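Local coordinates for uncharacterized protein DUF849 (Burkholderia xenovorans LB400, PDB 3E02), which probably cleaves 3-keto-5-aminohexanoate or a related beta-keto acid with the help of a zinc ion bound in a TIM-barrel fold, at residues Leu197-Gly202 with Leu215-Ile220; Ala209-Leu214 with Val244-Ile249; Ile220-Arg223 with Asp228-Leu231. One frame throughout, in Å; residues are numbered along the deposited sequence. Where two conformers were deposited one is given.

Interaction 1. Residues Leu197-Gly202 with Leu215-Ile220; sequences LQCVFG and LHMRTI. With EDO (1,2-ethanediol), chain J.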
loop_
_atom_site.group_PDB
_atom_site.type_symbol
_atom_site.label_atom_id
_atom_site.label_comp_id
_atom_site.label_asym_id
_atom_site.label_seq_id
_atom_site.Cartn_x
_atom_site.Cartn_y
_atom_site.Cartn_z
ATOM N N LEU A 197 -19.957 -4.889 3.312
ATOM C CA LEU A 197 -19.284 -4.276 2.159
ATOM C C LEU A 197 -18.835 -5.324 1.165
ATOM O O LEU A 197 -17.973 -6.149 1.502
ATOM C CB LEU A 197 -18.020 -3.501 2.583
ATOM C CG LEU A 197 -18.051 -2.361 3.574
ATOM C CD1 LEU A 197 -16.674 -1.707 3.629
ATOM C CD2 LEU A 197 -19.081 -1.363 3.157
ATOM N N GLN A 198 -19.386 -5.281 -0.049
ATOM C CA GLN A 198 -19.037 -6.201 -1.125
ATOM C C GLN A 198 -18.168 -5.441 -2.150
ATOM O O GLN A 198 -18.697 -4.620 -2.920
ATOM C CB GLN A 198 -20.318 -6.736 -1.780
ATOM C CG GLN A 198 -20.127 -7.865 -2.820
ATOM C CD GLN A 198 -19.792 -9.186 -2.186
ATOM O OE1 GLN A 198 -18.715 -9.715 -2.367
ATOM N NE2 GLN A 198 -20.707 -9.704 -1.397
ATOM N N CYS A 199 -16.860 -5.711 -2.162
ATOM C CA CYS A 199 -15.942 -5.081 -3.115
ATOM C C CYS A 199 -15.982 -5.881 -4.419
ATOM O O CYS A 199 -15.864 -7.107 -4.396
ATOM C CB CYS A 199 -14.544 -4.996 -2.547
ATOM S SG CYS A 199 -14.517 -3.972 -1.046
ATOM N N VAL A 200 -16.120 -5.177 -5.543
ATOM C CA VAL A 200 -16.333 -5.777 -6.865
ATOM C C VAL A 200 -15.178 -5.452 -7.792
ATOM O O VAL A 200 -14.945 -4.277 -8.104
ATOM C CB VAL A 200 -17.650 -5.254 -7.480
ATOM C CG1 VAL A 200 -17.916 -5.913 -8.812
ATOM C CG2 VAL A 200 -18.827 -5.473 -6.509
ATOM N N PHE A 201 -14.481 -6.495 -8.264
ATOM C CA PHE A 201 -13.273 -6.330 -9.087
ATOM C C PHE A 201 -13.405 -6.891 -10.495
ATOM O O PHE A 201 -14.043 -7.916 -10.702
ATOM C CB PHE A 201 -12.091 -7.011 -8.405
ATOM C CG PHE A 201 -11.829 -6.498 -7.032
ATOM C CD1 PHE A 201 -12.472 -7.071 -5.935
ATOM C CD2 PHE A 201 -10.996 -5.400 -6.825
ATOM C CE1 PHE A 201 -12.289 -6.557 -4.654
ATOM C CE2 PHE A 201 -10.789 -4.891 -5.534
ATOM C CZ PHE A 201 -11.438 -5.474 -4.456
ATOM N N GLY A 202 -12.789 -6.196 -11.450
ATOM C CA GLY A 202 -12.713 -6.669 -12.827
ATOM C C GLY A 202 -13.738 -6.182 -13.823
ATOM O O GLY A 202 -13.702 -6.625 -14.961
ATOM N N LEU A 215 -6.444 -5.129 -1.066
ATOM C CA LEU A 215 -5.811 -4.723 0.194
ATOM C C LEU A 215 -5.973 -3.227 0.423
ATOM O O LEU A 215 -6.169 -2.826 1.544
ATOM C CB LEU A 215 -4.342 -5.146 0.307
ATOM C CG LEU A 215 -4.111 -6.621 0.673
ATOM C CD1 LEU A 215 -4.327 -7.529 -0.537
ATOM C CD2 LEU A 215 -2.707 -6.817 1.255
ATOM N N HIS A 216 -5.916 -2.427 -0.645
ATOM C CA HIS A 216 -6.099 -0.985 -0.532
ATOM C C HIS A 216 -7.508 -0.635 -0.056
ATOM O O HIS A 216 -7.658 0.176 0.846
ATOM C CB HIS A 216 -5.773 -0.244 -1.831
ATOM C CG HIS A 216 -5.942 1.241 -1.718
ATOM N ND1 HIS A 216 -5.083 2.035 -0.987
ATOM C CD2 HIS A 216 -6.889 2.069 -2.217
ATOM C CE1 HIS A 216 -5.493 3.291 -1.050
ATOM N NE2 HIS A 216 -6.584 3.338 -1.797
HETATM N N MSE A 217 -8.521 -1.248 -0.673
HETATM C CA MSE A 217 -9.910 -1.023 -0.267
HETATM C C MSE A 217 -10.154 -1.440 1.189
HETATM O O MSE A 217 -10.876 -0.741 1.908
HETATM C CB MSE A 217 -10.879 -1.701 -1.234
HETATM C CG MSE A 217 -10.966 -0.979 -2.576
HETATM SE SE MSE A 217 -12.254 -1.779 -3.754
HETATM C CE MSE A 217 -13.835 -0.949 -2.999
ATOM N N ARG A 218 -9.516 -2.527 1.646
ATOM C CA ARG A 218 -9.647 -2.928 3.054
ATOM C C ARG A 218 -9.025 -1.864 3.982
ATOM O O ARG A 218 -9.599 -1.544 5.028
ATOM C CB ARG A 218 -9.049 -4.305 3.347
ATOM C CG ARG A 218 -9.518 -4.759 4.729
ATOM C CD ARG A 218 -8.986 -6.008 5.214
ATOM N NE ARG A 218 -7.526 -6.041 5.298
ATOM C CZ ARG A 218 -6.849 -6.973 5.960
ATOM N NH1 ARG A 218 -7.486 -7.906 6.664
ATOM N NH2 ARG A 218 -5.526 -6.938 5.956
ATOM N N THR A 219 -7.870 -1.312 3.593
ATOM C CA THR A 219 -7.195 -0.257 4.368
ATOM C C THR A 219 -8.054 1.000 4.506
ATOM O O THR A 219 -8.177 1.567 5.606
ATOM C CB THR A 219 -5.823 0.092 3.742
ATOM O OG1 THR A 219 -5.016 -1.081 3.794
ATOM C CG2 THR A 219 -5.122 1.208 4.477
ATOM N N ILE A 220 -8.662 1.402 3.399
ATOM C CA ILE A 220 -9.555 2.562 3.376
ATOM C C ILE A 220 -10.828 2.294 4.181
ATOM O O ILE A 220 -11.238 3.151 4.973
ATOM C CB ILE A 220 -9.874 3.001 1.921
ATOM C CG1 ILE A 220 -8.588 3.484 1.220
ATOM C CG2 ILE A 220 -10.942 4.091 1.895
ATOM C CD1 ILE A 220 -7.815 4.624 1.930
HETATM C C1 EDO J . -10.473 -4.015 -16.503
HETATM O O1 EDO J . -11.665 -4.785 -16.768
HETATM C C2 EDO J . -10.659 -2.977 -15.397
HETATM O O2 EDO J . -11.623 -3.327 -14.391
#
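Met217, present as selenomethionine, reaches from the helix at Leu215-Ile220 to the segment Leu197-Gly202, a strand as far as Phe201, and meets two side chains there, Cys199 and Phe201. At CB the chain leaves the helix toward the strand, with CG anti to the carbonyl carbon (chi1 -73°), and CB and CG serve as a spacer that bridges the gap between the two backbones. The first atom to touch is SE, which lies 3.8 Å from CZ of Phe201 and almost as near CE2 of the same ring. Measured to the centroid of the Phe201 ring, the selenium of Met217 is 4.7 Å away and 53° off the normal, an oblique Met-aromatic contact. Rotation about CG-SE (chi3 81°) turns the terminal CE of Met217 toward Cys199, where it comes within 3.7 Å of Cys199 SG and also lies near Cys199 CB. The Phe201 ring has further neighbours in Phe243 and in Leu214 of helix 211-225. The pairing belongs to the beta-alpha-beta unit of a TIM barrel, where a helix packs on the outer side of its strand. Apolar and polarisable atoms alone make this buried contact, so the attraction is dispersive, with no hydrogen bond between the two segments to fix their orientation.

Interaction 2. Residues Ala209-Leu214 with Val244-Ile249; sequences ADPENL and VTMSAI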
loop_
_atom_site.group_PDB
_atom_site.type_symbol
_atom_site.label_atom_id
_atom_site.label_comp_id
_atom_site.label_asym_id
_atom_site.label_seq_id
_atom_site.Cartn_x
_atom_site.Cartn_y
_atom_site.Cartn_z
ATOM N N ALA A 209 -8.913 -5.958 -11.467
ATOM C CA ALA A 209 -8.641 -7.161 -10.671
ATOM C C ALA A 209 -7.140 -7.361 -10.448
ATOM O O ALA A 209 -6.570 -8.359 -10.874
ATOM C CB ALA A 209 -9.288 -8.387 -11.317
ATOM N N ASP A 210 -6.513 -6.393 -9.781
ATOM C CA ASP A 210 -5.122 -6.458 -9.329
ATOM C C ASP A 210 -5.217 -6.594 -7.797
ATOM O O ASP A 210 -5.940 -5.812 -7.165
ATOM C CB ASP A 210 -4.329 -5.215 -9.715
ATOM C CG ASP A 210 -3.938 -5.206 -11.198
ATOM O OD1 ASP A 210 -3.283 -6.163 -11.642
ATOM O OD2 ASP A 210 -4.253 -4.232 -11.912
ATOM N N PRO A 211 -4.520 -7.586 -7.189
ATOM C CA PRO A 211 -4.565 -7.805 -5.725
ATOM C C PRO A 211 -4.378 -6.588 -4.835
ATOM O O PRO A 211 -5.052 -6.488 -3.807
ATOM C CB PRO A 211 -3.388 -8.765 -5.502
ATOM C CG PRO A 211 -3.445 -9.611 -6.684
ATOM C CD PRO A 211 -3.627 -8.595 -7.808
ATOM N N GLU A 212 -3.478 -5.684 -5.229
ATOM C CA GLU A 212 -3.227 -4.451 -4.490
ATOM C C GLU A 212 -4.521 -3.648 -4.252
ATOM O O GLU A 212 -4.651 -2.973 -3.228
ATOM C CB GLU A 212 -2.239 -3.521 -5.201
ATOM C CG GLU A 212 -0.827 -4.037 -5.357
ATOM C CD GLU A 212 -0.597 -4.860 -6.618
ATOM O OE1 GLU A 212 -1.570 -5.364 -7.256
ATOM O OE2 GLU A 212 0.595 -5.002 -6.953
ATOM N N ASN A 213 -5.451 -3.705 -5.212
ATOM C CA ASN A 213 -6.735 -2.997 -5.084
ATOM C C ASN A 213 -7.601 -3.523 -3.940
ATOM O O ASN A 213 -8.275 -2.733 -3.292
ATOM C CB ASN A 213 -7.508 -3.001 -6.423
ATOM C CG ASN A 213 -6.810 -2.180 -7.500
ATOM O OD1 ASN A 213 -6.178 -1.163 -7.204
ATOM N ND2 ASN A 213 -6.938 -2.604 -8.761
ATOM N N LEU A 214 -7.571 -4.837 -3.689
ATOM C CA LEU A 214 -8.327 -5.418 -2.582
ATOM C C LEU A 214 -7.760 -4.986 -1.234
ATOM O O LEU A 214 -8.507 -4.549 -0.359
ATOM C CB LEU A 214 -8.382 -6.946 -2.671
ATOM C CG LEU A 214 -9.037 -7.712 -1.515
ATOM C CD1 LEU A 214 -10.423 -7.194 -1.184
ATOM C CD2 LEU A 214 -9.038 -9.197 -1.903
ATOM N N VAL A 244 -11.610 -14.297 -4.230
ATOM C CA VAL A 244 -12.369 -14.772 -3.064
ATOM C C VAL A 244 -11.461 -15.539 -2.090
ATOM O O VAL A 244 -11.710 -15.487 -0.899
ATOM C CB VAL A 244 -13.642 -15.550 -3.415
ATOM C CG1 VAL A 244 -14.613 -14.627 -4.193
ATOM C CG2 VAL A 244 -13.354 -16.844 -4.195
ATOM N N THR A 245 -10.428 -16.236 -2.592
ATOM C CA THR A 245 -9.434 -16.901 -1.716
ATOM C C THR A 245 -8.665 -15.824 -0.926
ATOM O O THR A 245 -8.460 -15.956 0.292
ATOM C CB THR A 245 -8.500 -17.818 -2.493
ATOM O OG1 THR A 245 -9.292 -18.796 -3.181
ATOM C CG2 THR A 245 -7.489 -18.528 -1.556
HETATM N N MSE A 246 -8.253 -14.761 -1.618
HETATM C CA MSE A 246 -7.580 -13.604 -0.990
HETATM C C MSE A 246 -8.488 -13.032 0.123
HETATM O O MSE A 246 -8.030 -12.772 1.243
HETATM C CB MSE A 246 -7.238 -12.567 -2.088
HETATM C CG MSE A 246 -6.206 -11.484 -1.807
HETATM SE SE MSE A 246 -5.235 -11.164 -3.561
HETATM C CE MSE A 246 -6.655 -10.843 -4.656
ATOM N N SER A 247 -9.781 -12.857 -0.179
ATOM C CA SER A 247 -10.738 -12.351 0.828
ATOM C C SER A 247 -10.739 -13.241 2.087
ATOM O O SER A 247 -10.606 -12.736 3.212
ATOM C CB SER A 247 -12.150 -12.262 0.270
ATOM O OG SER A 247 -13.010 -11.618 1.183
ATOM N N ALA A 248 -10.862 -14.556 1.880
ATOM C CA ALA A 248 -10.838 -15.542 2.994
ATOM C C ALA A 248 -9.590 -15.358 3.867
ATOM O O ALA A 248 -9.698 -15.277 5.086
ATOM C CB ALA A 248 -10.905 -16.982 2.457
ATOM N N ILE A 249 -8.433 -15.261 3.216
ATOM C CA ILE A 249 -7.121 -15.041 3.871
ATOM C C ILE A 249 -7.086 -13.726 4.664
ATOM O O ILE A 249 -6.534 -13.663 5.773
ATOM C CB ILE A 249 -5.982 -15.105 2.830
ATOM C CG1 ILE A 249 -5.838 -16.551 2.318
ATOM C CG2 ILE A 249 -4.640 -14.593 3.408
ATOM C CD1 ILE A 249 -4.908 -16.678 1.125
#
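Met246, a selenomethionine, lies against Pro211 and Leu214, and dispersion contacts of its flexible chain join the segment Ala209-Leu214, which enters helix 211-225, to the helical Val244-Ile249. The selenium takes the proline: Met246 SE is 3.6 Å from Pro211 CB and a little farther from Pro211 CG, while the methyl Met246 CE reaches back to Pro211 CA at 3.8 Å. The two side chains cross at about a right angle. Nearer the root of Met246, the aliphatic part serves Leu214 instead, whose CD2 sits 3.6 Å from Met246 CG and 3.8 Å from its CB as the chains slide past each other in opposite directions. Met246 bends at both chi2 (145°) and chi3 (54°), which lets one residue divide itself between two neighbours.

In the TIM barrel, helices 211-225 and 240-249 follow successive strands of the wall, and this contact joins the first turn of the former to the latter on the outside of the barrel. Pro211 packs on Leu250, and Met246 on Ile249, both of a second subunit, so the seam between the helices continues into the tetramer.

A looser side-chain-to-backbone approach brings Leu214 CD2 to 4.1 Å from Ser247 N. The polar end of Ser247 looks elsewhere, its OG being hydrogen-bonded to Asn253 O of the following strand.

Interaction 3. Residues Ile220-Arg223 with Asp228-Leu231; sequences IADR and DYYL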
loop_
_atom_site.group_PDB
_atom_site.type_symbol
_atom_site.label_atom_id
_atom_site.label_comp_id
_atom_site.label_asym_id
_atom_site.label_seq_id
_atom_site.Cartn_x
_atom_site.Cartn_y
_atom_site.Cartn_z
ATOM N N ILE A 220 -8.662 1.402 3.399
ATOM C CA ILE A 220 -9.555 2.562 3.376
ATOM C C ILE A 220 -10.828 2.294 4.181
ATOM O O ILE A 220 -11.238 3.151 4.973
ATOM C CB ILE A 220 -9.874 3.001 1.921
ATOM C CG1 ILE A 220 -8.588 3.484 1.220
ATOM C CG2 ILE A 220 -10.942 4.091 1.895
ATOM C CD1 ILE A 220 -7.815 4.624 1.930
ATOM N N ALA A 221 -11.428 1.113 4.001
ATOM C CA ALA A 221 -12.636 0.713 4.763
ATOM C C ALA A 221 -12.345 0.687 6.268
ATOM O O ALA A 221 -13.177 1.136 7.063
ATOM C CB ALA A 221 -13.169 -0.630 4.297
ATOM N N ASP A 222 -11.168 0.191 6.658
ATOM C CA ASP A 222 -10.760 0.226 8.076
ATOM C C ASP A 222 -10.672 1.656 8.598
ATOM O O ASP A 222 -11.103 1.930 9.717
ATOM C CB ASP A 222 -9.423 -0.471 8.321
ATOM C CG ASP A 222 -9.502 -1.994 8.241
ATOM O OD1 ASP A 222 -10.598 -2.569 8.226
ATOM O OD2 ASP A 222 -8.429 -2.625 8.196
ATOM N N ARG A 223 -10.124 2.557 7.793
ATOM C CA ARG A 223 -10.019 3.970 8.159
ATOM C C ARG A 223 -11.384 4.638 8.294
ATOM O O ARG A 223 -11.600 5.395 9.229
ATOM C CB ARG A 223 -9.160 4.728 7.143
ATOM C CG ARG A 223 -9.210 6.248 7.257
ATOM C CD ARG A 223 -8.030 6.898 6.579
ATOM N NE ARG A 223 -6.791 6.543 7.277
ATOM C CZ ARG A 223 -5.596 7.093 7.067
ATOM N NH1 ARG A 223 -5.418 8.081 6.175
ATOM N NH2 ARG A 223 -4.562 6.656 7.797
ATOM N N ASP A 228 -16.926 -1.715 12.380
ATOM C CA ASP A 228 -18.345 -1.750 12.036
ATOM C C ASP A 228 -18.692 -2.414 10.704
ATOM O O ASP A 228 -19.848 -2.343 10.313
ATOM C CB ASP A 228 -18.920 -0.313 12.064
ATOM C CG ASP A 228 -18.907 0.305 13.453
ATOM O OD1 ASP A 228 -18.945 -0.440 14.453
ATOM O OD2 ASP A 228 -18.909 1.548 13.541
ATOM N N TYR A 229 -17.744 -3.073 10.022
ATOM C CA TYR A 229 -18.047 -3.682 8.720
ATOM C C TYR A 229 -17.524 -5.105 8.520
ATOM O O TYR A 229 -16.553 -5.517 9.147
ATOM C CB TYR A 229 -17.543 -2.781 7.572
ATOM C CG TYR A 229 -16.089 -2.936 7.203
ATOM C CD1 TYR A 229 -15.086 -2.267 7.911
ATOM C CD2 TYR A 229 -15.702 -3.754 6.131
ATOM C CE1 TYR A 229 -13.746 -2.415 7.581
ATOM C CE2 TYR A 229 -14.365 -3.907 5.787
ATOM C CZ TYR A 229 -13.387 -3.234 6.507
ATOM O OH TYR A 229 -12.076 -3.395 6.163
ATOM N N TYR A 230 -18.186 -5.824 7.608
ATOM C CA TYR A 230 -17.726 -7.125 7.122
ATOM C C TYR A 230 -17.302 -6.914 5.686
ATOM O O TYR A 230 -18.000 -6.221 4.936
ATOM C CB TYR A 230 -18.823 -8.168 7.115
ATOM C CG TYR A 230 -19.159 -8.679 8.459
ATOM C CD1 TYR A 230 -18.300 -9.568 9.117
ATOM C CD2 TYR A 230 -20.352 -8.315 9.084
ATOM C CE1 TYR A 230 -18.617 -10.059 10.369
ATOM C CE2 TYR A 230 -20.668 -8.799 10.323
ATOM C CZ TYR A 230 -19.812 -9.667 10.961
ATOM O OH TYR A 230 -20.158 -10.120 12.201
ATOM N N LEU A 231 -16.171 -7.510 5.318
ATOM C CA LEU A 231 -15.650 -7.474 3.954
ATOM C C LEU A 231 -16.202 -8.684 3.212
ATOM O O LEU A 231 -16.240 -9.786 3.769
ATOM C CB LEU A 231 -14.116 -7.571 3.954
ATOM C CG LEU A 231 -13.370 -7.640 2.614
ATOM C CD1 LEU A 231 -13.594 -6.352 1.814
ATOM C CD2 LEU A 231 -11.888 -7.948 2.814
#
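Ala221 and Tyr229 mark the closest approach of the two backbones, their CA atoms 8.0 Å apart, where a helical turn at Ile220-Arg223 faces the extended chain that begins the strand at Asp228-Leu231. The Tyr229 ring lies between the two backbones. Its CG stands between the backbone N and the carbonyl carbon (chi1 84°), which sends the ring out from the strand toward the helix. The methyl CB of Ala221 lies over one face, 3.9 Å from the centroid of the Tyr229 ring and 29° off the normal, a CH-pi contact; the ring atom nearest to Ala221 CB is Tyr229 CZ at 3.4 Å. Asp222 approaches near the ring plane, at the edge. Although its CB points away from the strand, the carboxylate turns back, and Tyr229 OH donates to Asp222 OD1 over 2.7 Å. The donor comes from well above the carboxylate plane, 50° out of it. The backbone N of Met2 also donates to Asp222 OD1, so two donors grip this oxygen. Tyrosine hydroxyl and aspartate thereby fix the ring at its far end while the alanine methyl lies against its face. The contact closes the short turn of the beta-alpha-beta unit, between the C-terminal part of helix 211-225 and the start of strand 229-235, with Leu197 of the adjacent parallel strand 195-201 touching both Ala221 and Tyr229.

Helix 211-225 takes part in all three interactions, which spread along it from its first turn (interaction 2) through the middle (interaction 1) toward its C-terminal part (interaction 3). The centres of interactions 1 and 2 are about 8 Å apart, those of 1 and 3, which share Ile220, about 9 Å, and those of 2 and 3 about 15 Å. Along the chain interactions 1 and 2 interleave, and interaction 3 is nested within the loop that interaction 2 closes. Interactions 1 and 3 dock the helix on neighbouring parallel strands 195-201 and 229-235; interaction 2 ties it to the next helix. Together they lie in one sector of the barrel wall, away from the zinc site and beside other subunits.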